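Local coordinates for bartonella effector protein (Bep) substrate of VirB T4SS (Bartonella rochalimae ATCC BAA-1498, PDB 4YK1), which probably transfers AMP from ATP to tyrosine or threonine side chains of target proteins, and is represented here by its BID domain, found in type IV secretion substrates, at residues 95-98 with 99-103. Residues are numbered along the deposited sequence; the frame is centred on the assembly and turned at random.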
# COMPACT_ATOMS: atom_id res chain seq x y z
N LYS A 95 8.70 -5.23 30.79
CA LYS A 95 9.18 -4.70 29.52
C LYS A 95 10.20 -3.60 29.75
O LYS A 95 10.03 -2.77 30.64
CB LYS A 95 7.99 -4.15 28.70
CG LYS A 95 6.99 -5.22 28.30
CD LYS A 95 5.69 -4.61 27.77
CE LYS A 95 4.72 -5.70 27.35
NZ LYS A 95 3.38 -5.12 27.03
N SER A 96 11.25 -3.58 28.94
CA SER A 96 12.13 -2.42 28.93
C SER A 96 11.42 -1.23 28.29
O SER A 96 10.40 -1.39 27.61
CB SER A 96 13.42 -2.71 28.16
OG SER A 96 13.10 -2.91 26.79
N GLN A 97 11.97 -0.04 28.49
CA GLN A 97 11.47 1.15 27.85
C GLN A 97 11.56 1.00 26.34
O GLN A 97 10.66 1.42 25.61
CB GLN A 97 12.27 2.38 28.32
CG GLN A 97 11.51 3.69 28.21
CD GLN A 97 10.17 3.64 28.92
OE1 GLN A 97 10.07 3.14 30.05
NE2 GLN A 97 9.13 4.13 28.27
N LYS A 98 12.65 0.42 25.86
CA LYS A 98 12.85 0.21 24.43
C LYS A 98 11.74 -0.66 23.83
O LYS A 98 11.24 -0.37 22.74
CB LYS A 98 14.22 -0.43 24.18
CG LYS A 98 14.60 -0.52 22.71
CD LYS A 98 16.06 -0.95 22.60
CE LYS A 98 16.41 -1.46 21.20
NZ LYS A 98 17.78 -2.10 21.20
N TYR A 99 11.37 -1.71 24.56
CA TYR A 99 10.29 -2.60 24.12
C TYR A 99 8.98 -1.83 24.05
O TYR A 99 8.22 -1.95 23.08
CB TYR A 99 10.14 -3.80 25.07
CG TYR A 99 9.23 -4.88 24.51
CD1 TYR A 99 7.84 -4.77 24.62
CD2 TYR A 99 9.75 -6.00 23.87
CE1 TYR A 99 6.98 -5.75 24.08
CE2 TYR A 99 8.92 -6.98 23.35
CZ TYR A 99 7.54 -6.85 23.45
OH TYR A 99 6.73 -7.83 22.91
N LYS A 100 8.70 -1.02 25.06
CA LYS A 100 7.48 -0.20 25.06
C LYS A 100 7.47 0.80 23.91
O LYS A 100 6.41 1.10 23.36
CB LYS A 100 7.32 0.52 26.40
CG LYS A 100 7.10 -0.42 27.60
CD LYS A 100 6.57 0.37 28.80
CE LYS A 100 6.68 -0.40 30.11
NZ LYS A 100 8.02 -0.26 30.75
N ILE A 101 8.64 1.29 23.52
CA ILE A 101 8.74 2.22 22.40
C ILE A 101 8.45 1.49 21.09
O ILE A 101 7.83 2.05 20.18
CB ILE A 101 10.13 2.91 22.38
CG1 ILE A 101 10.21 3.93 23.51
CG2 ILE A 101 10.39 3.62 21.03
CD1 ILE A 101 11.63 4.42 23.80
N SER A 102 8.91 0.24 20.97
CA SER A 102 8.54 -0.59 19.82
C SER A 102 7.02 -0.76 19.74
O SER A 102 6.44 -0.69 18.66
CB SER A 102 9.23 -1.97 19.88
OG SER A 102 10.63 -1.87 19.69
N GLU A 103 6.36 -0.98 20.88
CA GLU A 103 4.90 -1.13 20.87
C GLU A 103 4.23 0.16 20.41
O GLU A 103 3.24 0.13 19.69
CB GLU A 103 4.37 -1.53 22.25
CG GLU A 103 4.76 -2.96 22.69
CD GLU A 103 4.19 -3.32 24.06
OE1 GLU A 103 4.38 -2.52 24.99
OE2 GLU A 103 3.55 -4.38 24.20
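Ser96 and Tyr99 meet where an extended strand end turns into helix 97-140, whose first turns are held by the i+4 to i backbone bonds from Lys100 N to Ser96 O, Ile101 N to Gln97 O and Ser102 N to Lys98 O. Ser96 is the N-cap: with chi1 at 66° its OG sits between its own N and carbonyl carbon and accepts from Tyr99 N at 3.1 Å, along a fairly straight N-H path of 158°. That hydroxyl also bonds to Arg89 O, tying the cap to the residue just before strand 90-91. One residue earlier, Lys95 reaches down the helix as an extended chain. Its CG lies 3.8 Å from CD1 of the Tyr99 ring, and its NZ ends 2.9 Å from Glu103 OE2, met on the syn side in a salt bridge; the bond to OE1 is weak. Glu103 OE2 lies in plane at the edge of the Tyr99 ring, so the ring borders both the carboxylate and the lysine's methylenes. Lys100 turns back instead, bent at chi4 (86°), and its NZ donates to Lys95 O at 3.2 Å from above the carbonyl plane. Ser102 OG bonds to Lys87 O, fastening the helix to the preceding loop. A serine N-cap at a strand-to-helix junction, braced by a salt bridge, links the small antiparallel hairpin of strands 90-91 and 94-95 to the long helix, at an outlying end of the BID domain, a four-helix bundle topped with a hook.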